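Local structure of geranyltranstransferase (Stenotrophomonas maltophilia, 7LBJ) at residues 82-87 / 127-132; 58-63 / 76-81. The protein probably makes farnesyl diphosphate, or a longer polyprenyl diphosphate, by magnesium-dependent head-to-tail condensation of isoprenoid units. All coordinates share one frame; numbering follows the deposited sequence.

Interaction 1: residues 82-87 / 127-132; sequences ELIHAY and TRAFGL
Segments 82-87 and 127-132 run almost exactly antiparallel, with helix axes 8.6 Å apart at 173° and the nearest backbone approach at L83 and A129. This is an antiparallel helix pair of the all-alpha trans-prenyltransferase fold, and the spacing is consistent with the small A129 at the centre: A129 CB is met from two sides, by L83 CB at 3.8 Å and by I84 CD1 at 3.7 Å. I84 gets there because CG1 stands anti to the carbonyl carbon (chi1 -67°), which swings the ethyl arm across the interface until CD1 also approaches F130 CE2 obliquely. F130 continues the contact to the dimer interface, where its ring stacks on F130 of the second subunit, while I84 also packs on L150 of helix 140-154. No hydrogen bond joins the two segments, and the seam is apolar. At its other border L83 CD1 reaches the aliphatic CG of R128; the arginine's polar end turns away, its NE bonded to A29 O. Within its own helix, L132 CD2 lies 3.4 Å above one face of the R128 guanidinium, toward the rim. L83 and L132 cross at about a right angle, their CD1 methyls meeting tightly tip to tip at 3.5 Å.

Interaction 2: residues 58-63 / 76-81; sequences LLVYAS and AAAMSV
V60 and A78 face each other at the centre of an antiparallel helix pair, part of the all-alpha fold of the polyprenyl synthase family. The axes of the two short segments approach to 8.6 Å with a crossing angle of 154°, and the CA atoms of V60 and A78 come within 5.4 Å. V60 spreads its two methyls over the opposing helix. CG1, anti to the backbone N (chi1 173°), lies 3.8 Å from A77 CB and also touches A78 N; CG2 goes the other way along the helix, toward V81 CG2 at 3.9 Å. The valine thus spans about one turn, from A77 to V81, with A78 beneath its branch point.

A78 CB is shared with Y61. It sits over one face of the tyrosine ring, 4.0 Å from the centroid and 25° off the normal, which meets the geometry of a CH-pi contact; the offset takes it toward the CE2-CZ side of the rim. Two further interactions fix the ring: W18 of helix 11-29 stacks on it, and its OH is hydrogen-bonded to D75 OD1, just ahead of segment 76-81. The hydroxyl is therefore tied to the start of the same helix whose alanine lies against the ring.

Around this pair, L74 packs against both V60 and Y61, and A194 of helix 176-201 against V60. All five residues that touch across the pair are buried, and no hydrogen bond crosses it. Within helix 75-92, the S80 hydroxyl folds back on its own backbone: OG donates to A77 O at 2.8 Å, tilted out of the carbonyl plane, and V81 N reaches that oxygen from the same face.

How the interactions relate
Following the chain from the N terminus, past helices 11-29 and 38-46, helix 55-65 is the first to take part; interaction 2 closes the short connection between 58-63 and 76-81, with 12 intervening residues. Helix 75-92 then runs on, and its next residues, 82-87, open interaction 1, which spans 39 residues, including the two short strands, before closing at 127-132 on helix 115-134. The loops are therefore in series, neither nested nor crossed. Helix 75-92 is common to both and joins helix 55-65 to helix 115-134. The centres lie 12 Å apart, yet the contacts touch directly: A129 CB packs 3.6 Å from S80 O, and L132 O lies 3.7 Å from A76 CB.

Interaction 1: residues 82-87 / 127-132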
loop_
_atom_site.group_PDB
_atom_site.type_symbol
_atom_site.label_atom_id
_atom_site.label_comp_id
_atom_site.label_asym_id
_atom_site.label_seq_id
_atom_site.Cartn_x
_atom_site.Cartn_y
_atom_site.Cartn_z
ATOM N N GLU A 82 10.317 7.053 -2.941
ATOM C CA GLU A 82 11.044 6.183 -3.865
ATOM C C GLU A 82 10.472 4.772 -3.853
ATOM O O GLU A 82 10.441 4.114 -4.902
ATOM C CB GLU A 82 12.544 6.162 -3.524
ATOM C CG GLU A 82 13.443 5.477 -4.557
ATOM C CD GLU A 82 13.519 6.215 -5.894
ATOM O OE1 GLU A 82 12.870 7.267 -6.049
ATOM O OE2 GLU A 82 14.236 5.744 -6.806
ATOM N N LEU A 83 9.996 4.307 -2.680
ATOM C CA LEU A 83 9.361 2.989 -2.593
ATOM C C LEU A 83 8.029 2.950 -3.333
ATOM O O LEU A 83 7.709 1.949 -3.991
ATOM C CB LEU A 83 9.176 2.571 -1.119
ATOM C CG LEU A 83 10.531 2.305 -0.449
ATOM C CD1 LEU A 83 10.378 2.219 1.060
ATOM C CD2 LEU A 83 11.187 1.024 -0.989
ATOM N N ILE A 84 7.225 4.014 -3.241
ATOM C CA ILE A 84 5.997 4.041 -4.032
ATOM C C ILE A 84 6.339 4.027 -5.515
ATOM O O ILE A 84 5.768 3.263 -6.300
ATOM C CB ILE A 84 5.127 5.252 -3.654
ATOM C CG1 ILE A 84 4.608 5.090 -2.211
ATOM C CG2 ILE A 84 3.947 5.403 -4.629
ATOM C CD1 ILE A 84 3.781 3.813 -1.993
ATOM N N HIS A 85 7.309 4.853 -5.912
ATOM C CA HIS A 85 7.711 4.897 -7.315
ATOM C C HIS A 85 8.196 3.527 -7.784
ATOM O O HIS A 85 7.773 3.021 -8.835
ATOM C CB HIS A 85 8.809 5.957 -7.488
ATOM C CG HIS A 85 9.343 6.066 -8.885
ATOM N ND1 HIS A 85 8.550 6.408 -9.958
ATOM C CD2 HIS A 85 10.596 5.903 -9.378
ATOM C CE1 HIS A 85 9.289 6.439 -11.055
ATOM N NE2 HIS A 85 10.531 6.123 -10.731
ATOM N N ALA A 86 9.057 2.891 -6.990
ATOM C CA ALA A 86 9.640 1.615 -7.384
ATOM C C ALA A 86 8.572 0.542 -7.533
ATOM O O ALA A 86 8.594 -0.229 -8.499
ATOM C CB ALA A 86 10.698 1.170 -6.365
ATOM N N TYR A 87 7.643 0.458 -6.569
ATOM C CA TYR A 87 6.614 -0.568 -6.659
ATOM C C TYR A 87 5.774 -0.353 -7.913
ATOM O O TYR A 87 5.400 -1.314 -8.591
ATOM C CB TYR A 87 5.744 -0.597 -5.372
ATOM C CG TYR A 87 4.289 -0.145 -5.541
ATOM C CD1 TYR A 87 3.373 -0.895 -6.286
ATOM C CD2 TYR A 87 3.824 1.018 -4.939
ATOM C CE1 TYR A 87 2.049 -0.462 -6.475
ATOM C CE2 TYR A 87 2.491 1.442 -5.109
ATOM C CZ TYR A 87 1.627 0.697 -5.872
ATOM O OH TYR A 87 0.335 1.121 -6.045
ATOM N N THR A 127 3.688 -1.411 1.031
ATOM C CA THR A 127 3.439 -1.428 2.466
ATOM C C THR A 127 4.619 -0.836 3.221
ATOM O O THR A 127 4.433 -0.092 4.191
ATOM C CB THR A 127 3.159 -2.848 2.956
ATOM O OG1 THR A 127 2.226 -3.495 2.068
ATOM C CG2 THR A 127 2.589 -2.810 4.391
ATOM N N ARG A 128 5.846 -1.120 2.759
ATOM C CA ARG A 128 7.008 -0.613 3.472
ATOM C C ARG A 128 7.098 0.901 3.385
ATOM O O ARG A 128 7.589 1.542 4.323
ATOM C CB ARG A 128 8.295 -1.264 2.940
ATOM C CG ARG A 128 9.537 -0.911 3.749
ATOM C CD ARG A 128 9.521 -1.586 5.143
ATOM N NE ARG A 128 10.802 -1.417 5.841
ATOM C CZ ARG A 128 10.943 -0.891 7.056
ATOM N NH1 ARG A 128 9.895 -0.498 7.767
ATOM N NH2 ARG A 128 12.171 -0.754 7.570
ATOM N N ALA A 129 6.638 1.499 2.279
ATOM C CA ALA A 129 6.622 2.957 2.204
ATOM C C ALA A 129 5.780 3.546 3.334
ATOM O O ALA A 129 6.205 4.486 4.015
ATOM C CB ALA A 129 6.080 3.418 0.850
ATOM N N PHE A 130 4.567 3.021 3.535
ATOM C CA PHE A 130 3.733 3.552 4.610
ATOM C C PHE A 130 4.303 3.207 5.980
ATOM O O PHE A 130 4.255 4.028 6.905
ATOM C CB PHE A 130 2.301 3.036 4.460
ATOM C CG PHE A 130 1.611 3.603 3.252
ATOM C CD1 PHE A 130 1.253 4.945 3.221
ATOM C CD2 PHE A 130 1.368 2.817 2.133
ATOM C CE1 PHE A 130 0.624 5.500 2.099
ATOM C CE2 PHE A 130 0.741 3.368 0.985
ATOM C CZ PHE A 130 0.394 4.705 0.970
ATOM N N GLY A 131 4.836 1.992 6.135
ATOM C CA GLY A 131 5.405 1.603 7.429
ATOM C C GLY A 131 6.561 2.497 7.851
ATOM O O GLY A 131 6.665 2.896 9.015
ATOM N N LEU A 132 7.421 2.869 6.901
ATOM C CA LEU A 132 8.543 3.734 7.259
ATOM C C LEU A 132 8.075 5.095 7.745
ATOM O O LEU A 132 8.667 5.662 8.674
ATOM C CB LEU A 132 9.471 3.903 6.057
ATOM C CG LEU A 132 10.355 2.699 5.833
ATOM C CD1 LEU A 132 10.985 2.844 4.448
ATOM C CD2 LEU A 132 11.434 2.699 6.908
#

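Interaction 2: residues 58-63 / 76-81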
loop_
_atom_site.group_PDB
_atom_site.type_symbol
_atom_site.label_atom_id
_atom_site.label_comp_id
_atom_site.label_asym_id
_atom_site.label_seq_id
_atom_site.Cartn_x
_atom_site.Cartn_y
_atom_site.Cartn_z
ATOM N N LEU A 58 15.323 13.178 -3.968
ATOM C CA LEU A 58 16.014 14.461 -4.081
ATOM C C LEU A 58 15.053 15.621 -3.865
ATOM O O LEU A 58 15.398 16.620 -3.225
ATOM C CB LEU A 58 16.693 14.579 -5.443
ATOM C CG LEU A 58 17.939 13.725 -5.655
ATOM C CD1 LEU A 58 18.470 13.934 -7.050
ATOM C CD2 LEU A 58 18.989 14.087 -4.618
ATOM N N LEU A 59 13.836 15.503 -4.382
ATOM C CA LEU A 59 12.857 16.556 -4.151
ATOM C C LEU A 59 12.516 16.687 -2.667
ATOM O O LEU A 59 12.345 17.803 -2.167
ATOM C CB LEU A 59 11.596 16.293 -4.967
ATOM C CG LEU A 59 11.720 16.540 -6.477
ATOM C CD1 LEU A 59 10.585 15.808 -7.195
ATOM C CD2 LEU A 59 11.665 18.056 -6.801
ATOM N N VAL A 60 12.386 15.562 -1.948
ATOM C CA VAL A 60 12.130 15.638 -0.506
ATOM C C VAL A 60 13.274 16.361 0.196
ATOM O O VAL A 60 13.065 17.290 0.987
ATOM C CB VAL A 60 11.920 14.227 0.088
ATOM C CG1 VAL A 60 11.836 14.304 1.618
ATOM C CG2 VAL A 60 10.641 13.580 -0.485
ATOM N N TYR A 61 14.507 15.933 -0.069
ATOM C CA TYR A 61 15.638 16.556 0.605
ATOM C C TYR A 61 15.772 18.027 0.215
ATOM O O TYR A 61 16.053 18.878 1.066
ATOM C CB TYR A 61 16.917 15.808 0.271
ATOM C CG TYR A 61 17.060 14.429 0.894
ATOM C CD1 TYR A 61 17.055 14.259 2.283
ATOM C CD2 TYR A 61 17.271 13.309 0.090
ATOM C CE1 TYR A 61 17.238 12.977 2.858
ATOM C CE2 TYR A 61 17.467 12.021 0.657
ATOM C CZ TYR A 61 17.440 11.870 2.027
ATOM O OH TYR A 61 17.636 10.612 2.565
ATOM N N ALA A 62 15.598 18.334 -1.074
ATOM C CA ALA A 62 15.811 19.700 -1.555
ATOM C C ALA A 62 14.740 20.629 -1.011
ATOM O O ALA A 62 15.008 21.798 -0.709
ATOM C CB ALA A 62 15.807 19.741 -3.087
ATOM N N SER A 63 13.517 20.123 -0.887
ATOM C CA SER A 63 12.443 20.909 -0.289
ATOM C C SER A 63 12.714 21.144 1.191
ATOM O O SER A 63 12.577 22.269 1.688
ATOM C CB SER A 63 11.104 20.197 -0.498
ATOM O OG SER A 63 10.013 20.963 -0.018
ATOM N N ALA A 76 12.825 9.178 6.157
ATOM C CA ALA A 76 11.631 8.350 5.982
ATOM C C ALA A 76 10.774 8.866 4.837
ATOM O O ALA A 76 10.267 8.085 4.020
ATOM C CB ALA A 76 10.798 8.299 7.274
ATOM N N ALA A 77 10.569 10.183 4.777
ATOM C CA ALA A 77 9.771 10.726 3.681
ATOM C C ALA A 77 10.443 10.454 2.351
ATOM O O ALA A 77 9.775 10.081 1.377
ATOM C CB ALA A 77 9.548 12.231 3.855
ATOM N N ALA A 78 11.760 10.647 2.292
ATOM C CA ALA A 78 12.497 10.443 1.044
ATOM C C ALA A 78 12.446 8.986 0.605
ATOM O O ALA A 78 12.228 8.693 -0.579
ATOM C CB ALA A 78 13.945 10.917 1.198
ATOM N N MET A 79 12.612 8.051 1.542
ATOM C CA MET A 79 12.474 6.647 1.168
ATOM C C MET A 79 11.052 6.328 0.723
ATOM O O MET A 79 10.847 5.568 -0.236
ATOM C CB MET A 79 12.875 5.744 2.339
ATOM C CG MET A 79 14.366 5.687 2.574
ATOM S SD MET A 79 14.790 4.389 3.772
ATOM C CE MET A 79 14.319 5.222 5.276
ATOM N N SER A 80 10.053 6.874 1.405
ATOM C CA SER A 80 8.681 6.467 1.105
ATOM C C SER A 80 8.310 6.807 -0.339
ATOM O O SER A 80 7.636 6.020 -1.013
ATOM C CB SER A 80 7.692 7.108 2.086
ATOM O OG SER A 80 7.465 8.479 1.776
ATOM N N VAL A 81 8.774 7.953 -0.853
ATOM C CA VAL A 81 8.331 8.290 -2.202
ATOM C C VAL A 81 9.064 7.442 -3.225
ATOM O O VAL A 81 8.499 7.135 -4.286
ATOM C CB VAL A 81 8.467 9.800 -2.503
ATOM C CG1 VAL A 81 7.528 10.599 -1.607
ATOM C CG2 VAL A 81 9.919 10.276 -2.338
#